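Local coordinates for protein copper chaperone PCu(A)C (Methylosinus trichosporium OB3b, PDB 6P1F) that probably serves as a periplasmic copper chaperone, its PCu(A)C domain binding copper through a histidine brace, at residues Y28-I42 and D65-P79. Numbering follows the deposited sequence.
Sequences YMLVVNSADRPDRLI and DAIYLPPLSRVTMAP
The buried amide of Asn-33 meets Pro-70 O, an oxygen gripped from both faces of its plane, and so links two loops that each join one beta ladder to the next. With CG anti to the backbone N (chi1 179°), Asn-33 ND2 donates a hydrogen bond to Pro-70 O at 3.1 Å from above the carbonyl plane, while Ser-73 OG hydrogen-bonds the same oxygen from the opposite face. Asn-33 ND2 also donates in the amide plane to a lone pair of Arg-37 O at 3.0 Å, and OD1 accepts from Ala-35 N, forming an Asx turn. These bonds on ND2 and OD1 restrain the amide's rotation. Beside it, Leu-72 and Ser-73 both face Asn-33 in a G1 beta bulge, Leu-72 having positive phi (51°); Leu-72 N hydrogen-bonds Ala-35 O, and the ring of Pro-71 rests on the Asp-36 to Pro-38 backbone.

The case illustrates how two successive strands and their connecting loop can pair antiparallel with two others in a beta sandwich, here the cupredoxin-like fold of PCu(A)C domains. Strand 28-33 runs against 73-75 through the hydrogen-bonded pairs Val-31 with Val-75 and Asn-33 with Ser-73; 39-42 meets 67-69 through Asp-39 with Leu-69 and Leu-41 with Ile-67, the register shifting by two. Between the ladders, Leu-69 packs both methyls against Val-31 CG1 in the interior. On the other face Tyr-68 crosses Pro-38 obliquely, with Tyr-68 OH 3.3 Å from Pro-38 CB.

Past Val-75 the regular ladder gives way to side-chain contacts. Met-77 lies alongside Met-29, and Met-77 SD accepts a weak N-H...S hydrogen bond from Met-29 N at 3.5 Å. Beyond it, Pro-79 CD sits over the centre of the Tyr-28 ring in a CH-pi contact, 3.7 Å from the centroid. Tyr-28 OH hydrogen-bonds Gln-26 OE1, and the ring meets Trp-14 and touches His-83, a zinc ligand in another structure of this protein.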
loop_
_atom_site.group_PDB
_atom_site.type_symbol
_atom_site.label_atom_id
_atom_site.label_comp_id
_atom_site.label_asym_id
_atom_site.label_seq_id
_atom_site.Cartn_x
_atom_site.Cartn_y
_atom_site.Cartn_z
ATOM N N TYR A 28 0.318 -1.989 4.584
ATOM C CA TYR A 28 1.639 -2.525 4.387
ATOM C C TYR A 28 1.642 -3.525 3.251
ATOM O O TYR A 28 0.783 -4.383 3.205
ATOM C CB TYR A 28 2.129 -3.224 5.657
ATOM C CG TYR A 28 1.875 -2.437 6.915
ATOM C CD1 TYR A 28 2.763 -1.442 7.327
ATOM C CD2 TYR A 28 0.739 -2.677 7.670
ATOM C CE1 TYR A 28 2.520 -0.733 8.496
ATOM C CE2 TYR A 28 0.496 -1.989 8.832
ATOM C CZ TYR A 28 1.403 -1.013 9.239
ATOM O OH TYR A 28 1.205 -0.290 10.393
ATOM N N MET A 29 2.560 -3.382 2.312
ATOM C CA MET A 29 2.659 -4.352 1.233
ATOM C C MET A 29 4.091 -4.413 0.764
ATOM O O MET A 29 4.804 -3.416 0.806
ATOM C CB MET A 29 1.752 -3.966 0.061
ATOM C CG MET A 29 2.027 -2.553 -0.483
ATOM S SD MET A 29 0.743 -2.090 -1.704
ATOM C CE MET A 29 1.181 -0.361 -2.010
ATOM N N LEU A 30 4.505 -5.580 0.292
ATOM C CA LEU A 30 5.820 -5.717 -0.316
ATOM C C LEU A 30 5.682 -5.404 -1.785
ATOM O O LEU A 30 4.890 -6.058 -2.475
ATOM C CB LEU A 30 6.328 -7.153 -0.089
ATOM C CG LEU A 30 7.538 -7.629 -0.896
ATOM C CD1 LEU A 30 8.720 -6.700 -0.732
ATOM C CD2 LEU A 30 7.886 -9.013 -0.361
ATOM N N VAL A 31 6.382 -4.373 -2.259
ATOM C CA VAL A 31 6.309 -4.020 -3.678
ATOM C C VAL A 31 7.622 -4.373 -4.344
ATOM O O VAL A 31 8.693 -3.986 -3.870
ATOM C CB VAL A 31 6.045 -2.516 -3.853
ATOM C CG1 VAL A 31 5.950 -2.156 -5.346
ATOM C CG2 VAL A 31 4.773 -2.101 -3.117
ATOM N N VAL A 32 7.564 -5.096 -5.451
ATOM C CA VAL A 32 8.799 -5.530 -6.075
ATOM C C VAL A 32 8.819 -5.082 -7.526
ATOM O O VAL A 32 7.849 -5.277 -8.252
ATOM C CB VAL A 32 8.961 -7.071 -6.015
ATOM C CG1 VAL A 32 10.174 -7.484 -6.785
ATOM C CG2 VAL A 32 9.049 -7.564 -4.554
ATOM N N ASN A 33 9.880 -4.389 -7.926
ATOM C CA ASN A 33 10.052 -4.094 -9.347
ATOM C C ASN A 33 11.126 -4.996 -9.917
ATOM O O ASN A 33 12.316 -4.814 -9.629
ATOM C CB ASN A 33 10.430 -2.618 -9.563
ATOM C CG ASN A 33 10.631 -2.295 -11.041
ATOM O OD1 ASN A 33 10.093 -2.982 -11.911
ATOM N ND2 ASN A 33 11.365 -1.204 -11.339
ATOM N N SER A 34 10.714 -5.984 -10.735
ATOM C CA SER A 34 11.673 -6.874 -11.366
ATOM C C SER A 34 12.133 -6.388 -12.728
ATOM O O SER A 34 12.885 -7.096 -13.391
ATOM C CB SER A 34 11.088 -8.281 -11.519
ATOM O OG SER A 34 10.992 -8.829 -10.236
ATOM N N ALA A 35 11.704 -5.201 -13.150
ATOM C CA ALA A 35 12.187 -4.637 -14.426
ATOM C C ALA A 35 13.610 -4.099 -14.318
ATOM O O ALA A 35 14.066 -3.687 -13.245
ATOM C CB ALA A 35 11.264 -3.497 -14.919
ATOM N N ASP A 36 14.291 -4.080 -15.458
ATOM C CA ASP A 36 15.604 -3.464 -15.604
ATOM C C ASP A 36 15.513 -1.961 -15.743
ATOM O O ASP A 36 16.520 -1.321 -16.031
ATOM C CB ASP A 36 16.305 -3.962 -16.873
ATOM C CG ASP A 36 16.792 -5.358 -16.757
ATOM O OD1 ASP A 36 16.827 -5.861 -15.617
ATOM O OD2 ASP A 36 17.150 -5.938 -17.809
ATOM N N ARG A 37 14.296 -1.434 -15.645
ATOM C CA ARG A 37 14.010 0.001 -15.798
ATOM C C ARG A 37 13.171 0.393 -14.591
ATOM O O ARG A 37 12.537 -0.462 -13.976
ATOM C CB ARG A 37 13.242 0.304 -17.094
ATOM C CG ARG A 37 13.721 -0.454 -18.328
ATOM C CD ARG A 37 14.394 0.474 -19.332
ATOM N NE ARG A 37 13.474 1.472 -19.875
ATOM C CZ ARG A 37 13.823 2.715 -20.203
ATOM N NH1 ARG A 37 15.080 3.124 -20.041
ATOM N NH2 ARG A 37 12.912 3.553 -20.688
ATOM N N PRO A 38 13.196 1.675 -14.209
ATOM C CA PRO A 38 12.446 2.043 -13.021
ATOM C C PRO A 38 10.951 2.088 -13.307
ATOM O O PRO A 38 10.512 2.077 -14.459
ATOM C CB PRO A 38 12.976 3.462 -12.678
ATOM C CG PRO A 38 13.474 3.983 -13.993
ATOM C CD PRO A 38 14.013 2.784 -14.738
ATOM N N ASP A 39 10.167 2.077 -12.243
ATOM C CA ASP A 39 8.738 2.289 -12.367
ATOM C C ASP A 39 8.350 3.286 -11.265
ATOM O O ASP A 39 9.189 3.711 -10.481
ATOM C CB ASP A 39 7.940 0.966 -12.222
ATOM C CG ASP A 39 6.605 0.991 -12.962
ATOM O OD1 ASP A 39 5.989 2.056 -13.106
ATOM O OD2 ASP A 39 6.142 -0.099 -13.376
ATOM N N ARG A 40 7.084 3.660 -11.223
ATOM C CA ARG A 40 6.605 4.580 -10.179
ATOM C C ARG A 40 5.193 4.209 -9.832
ATOM O O ARG A 40 4.364 4.104 -10.713
ATOM C CB ARG A 40 6.649 6.043 -10.665
ATOM C CG ARG A 40 6.473 7.068 -9.526
ATOM C CD ARG A 40 6.533 8.511 -10.064
ATOM N NE ARG A 40 7.300 8.517 -11.299
ATOM C CZ ARG A 40 8.552 8.937 -11.398
ATOM N NH1 ARG A 40 9.169 9.457 -10.337
ATOM N NH2 ARG A 40 9.167 8.868 -12.568
ATOM N N LEU A 41 4.939 4.007 -8.537
ATOM C CA LEU A 41 3.577 3.835 -8.052
ATOM C C LEU A 41 2.982 5.209 -7.902
ATOM O O LEU A 41 3.381 5.946 -6.997
ATOM C CB LEU A 41 3.579 3.088 -6.720
ATOM C CG LEU A 41 2.192 2.957 -6.074
ATOM C CD1 LEU A 41 1.164 2.362 -6.964
ATOM C CD2 LEU A 41 2.316 2.134 -4.800
ATOM N N ILE A 42 2.107 5.593 -8.821
ATOM C CA ILE A 42 1.636 6.984 -8.867
ATOM C C ILE A 42 0.206 7.229 -8.376
ATOM O O ILE A 42 -0.225 8.368 -8.260
ATOM C CB ILE A 42 1.731 7.550 -10.289
ATOM C CG1 ILE A 42 0.840 6.778 -11.257
ATOM C CG2 ILE A 42 3.162 7.536 -10.777
ATOM C CD1 ILE A 42 0.758 7.432 -12.617
ATOM N N ASP A 65 3.682 11.254 -2.293
ATOM C CA ASP A 65 2.405 10.754 -2.826
ATOM C C ASP A 65 2.549 9.802 -3.998
ATOM O O ASP A 65 1.560 9.466 -4.666
ATOM C CB ASP A 65 1.505 11.950 -3.197
ATOM C CG ASP A 65 1.929 12.645 -4.451
ATOM O OD1 ASP A 65 3.019 12.384 -4.987
ATOM O OD2 ASP A 65 1.124 13.492 -4.902
ATOM N N ALA A 66 3.778 9.354 -4.210
ATOM C CA ALA A 66 4.113 8.344 -5.203
ATOM C C ALA A 66 5.340 7.618 -4.670
ATOM O O ALA A 66 5.978 8.089 -3.732
ATOM C CB ALA A 66 4.381 8.962 -6.560
ATOM N N ILE A 67 5.652 6.456 -5.223
ATOM C CA ILE A 67 6.902 5.815 -4.871
ATOM C C ILE A 67 7.698 5.603 -6.143
ATOM O O ILE A 67 7.209 4.932 -7.037
ATOM C CB ILE A 67 6.701 4.436 -4.210
ATOM C CG1 ILE A 67 5.807 4.507 -2.973
ATOM C CG2 ILE A 67 8.061 3.825 -3.850
ATOM C CD1 ILE A 67 5.538 3.110 -2.363
ATOM N N TYR A 68 8.895 6.182 -6.238
ATOM C CA TYR A 68 9.782 5.800 -7.327
ATOM C C TYR A 68 10.433 4.462 -6.983
ATOM O O TYR A 68 11.002 4.276 -5.908
ATOM C CB TYR A 68 10.851 6.884 -7.552
ATOM C CG TYR A 68 11.927 6.540 -8.562
ATOM C CD1 TYR A 68 11.708 6.689 -9.935
ATOM C CD2 TYR A 68 13.174 6.103 -8.144
ATOM C CE1 TYR A 68 12.713 6.416 -10.853
ATOM C CE2 TYR A 68 14.178 5.834 -9.049
ATOM C CZ TYR A 68 13.939 5.978 -10.401
ATOM O OH TYR A 68 14.967 5.703 -11.272
ATOM N N LEU A 69 10.320 3.528 -7.912
ATOM C CA LEU A 69 10.903 2.210 -7.786
ATOM C C LEU A 69 12.057 2.004 -8.743
ATOM O O LEU A 69 11.817 1.828 -9.929
ATOM C CB LEU A 69 9.834 1.172 -8.110
ATOM C CG LEU A 69 8.601 1.328 -7.233
ATOM C CD1 LEU A 69 7.397 0.684 -7.915
ATOM C CD2 LEU A 69 8.925 0.632 -5.921
ATOM N N PRO A 70 13.299 2.016 -8.250
ATOM C CA PRO A 70 14.473 1.747 -9.088
ATOM C C PRO A 70 14.353 0.381 -9.751
ATOM O O PRO A 70 13.592 -0.462 -9.257
ATOM C CB PRO A 70 15.636 1.755 -8.095
ATOM C CG PRO A 70 15.167 2.588 -6.975
ATOM C CD PRO A 70 13.671 2.440 -6.886
ATOM N N PRO A 71 15.117 0.159 -10.815
ATOM C CA PRO A 71 15.185 -1.188 -11.393
ATOM C C PRO A 71 15.608 -2.197 -10.324
ATOM O O PRO A 71 16.398 -1.870 -9.441
ATOM C CB PRO A 71 16.265 -1.066 -12.468
ATOM C CG PRO A 71 16.453 0.400 -12.690
ATOM C CD PRO A 71 16.069 1.100 -11.431
ATOM N N LEU A 72 15.072 -3.416 -10.418
ATOM C CA LEU A 72 15.517 -4.537 -9.583
ATOM C C LEU A 72 15.537 -4.176 -8.113
ATOM O O LEU A 72 16.555 -4.360 -7.432
ATOM C CB LEU A 72 16.897 -5.007 -10.015
ATOM C CG LEU A 72 17.036 -5.323 -11.504
ATOM C CD1 LEU A 72 18.440 -5.832 -11.771
ATOM C CD2 LEU A 72 16.027 -6.381 -11.875
ATOM N N SER A 73 14.422 -3.629 -7.639
ATOM C CA SER A 73 14.321 -3.151 -6.262
ATOM C C SER A 73 13.035 -3.585 -5.628
ATOM O O SER A 73 12.114 -4.123 -6.280
ATOM C CB SER A 73 14.410 -1.605 -6.184
ATOM O OG SER A 73 13.219 -1.020 -6.673
ATOM N N ARG A 74 12.978 -3.383 -4.317
ATOM C CA ARG A 74 11.758 -3.665 -3.589
ATOM C C ARG A 74 11.567 -2.657 -2.469
ATOM O O ARG A 74 12.523 -2.020 -1.984
ATOM C CB ARG A 74 11.788 -5.076 -3.032
ATOM C CG ARG A 74 12.821 -5.249 -1.939
ATOM C CD ARG A 74 12.668 -6.618 -1.286
ATOM N NE ARG A 74 12.661 -7.651 -2.317
ATOM C CZ ARG A 74 12.194 -8.890 -2.157
ATOM N NH1 ARG A 74 11.659 -9.255 -0.991
ATOM N NH2 ARG A 74 12.228 -9.739 -3.175
ATOM N N VAL A 75 10.316 -2.484 -2.095
ATOM C CA VAL A 75 9.948 -1.757 -0.892
ATOM C C VAL A 75 9.305 -2.744 0.058
ATOM O O VAL A 75 8.282 -3.350 -0.277
ATOM C CB VAL A 75 8.994 -0.603 -1.191
ATOM C CG1 VAL A 75 8.548 0.073 0.105
ATOM C CG2 VAL A 75 9.673 0.402 -2.133
ATOM N N THR A 76 9.914 -2.934 1.238
ATOM C CA THR A 76 9.343 -3.826 2.258
ATOM C C THR A 76 8.640 -2.931 3.293
ATOM O O THR A 76 9.149 -1.888 3.664
ATOM C CB THR A 76 10.407 -4.710 2.926
ATOM O OG1 THR A 76 11.111 -5.457 1.915
ATOM C CG2 THR A 76 9.743 -5.697 3.857
ATOM N N MET A 77 7.445 -3.317 3.719
ATOM C CA MET A 77 6.672 -2.486 4.634
ATOM C C MET A 77 6.240 -3.294 5.845
ATOM O O MET A 77 5.866 -4.475 5.699
ATOM C CB MET A 77 5.437 -1.939 3.947
ATOM C CG MET A 77 5.727 -1.023 2.766
ATOM S SD MET A 77 4.206 -0.277 2.214
ATOM C CE MET A 77 4.645 0.189 0.544
ATOM N N ALA A 78 6.218 -2.643 7.006
ATOM C CA ALA A 78 5.751 -3.274 8.238
ATOM C C ALA A 78 5.552 -2.184 9.265
ATOM O O ALA A 78 6.104 -1.080 9.119
ATOM C CB ALA A 78 6.754 -4.321 8.730
ATOM N N PRO A 79 4.745 -2.462 10.291
ATOM C CA PRO A 79 4.617 -1.440 11.343
ATOM C C PRO A 79 5.979 -1.006 11.924
ATOM O O PRO A 79 6.838 -1.837 12.220
ATOM C CB PRO A 79 3.778 -2.149 12.424
ATOM C CG PRO A 79 2.973 -3.172 11.658
ATOM C CD PRO A 79 3.783 -3.577 10.443
HETATM O O HOH W 1 1.235 10.939 -7.395
#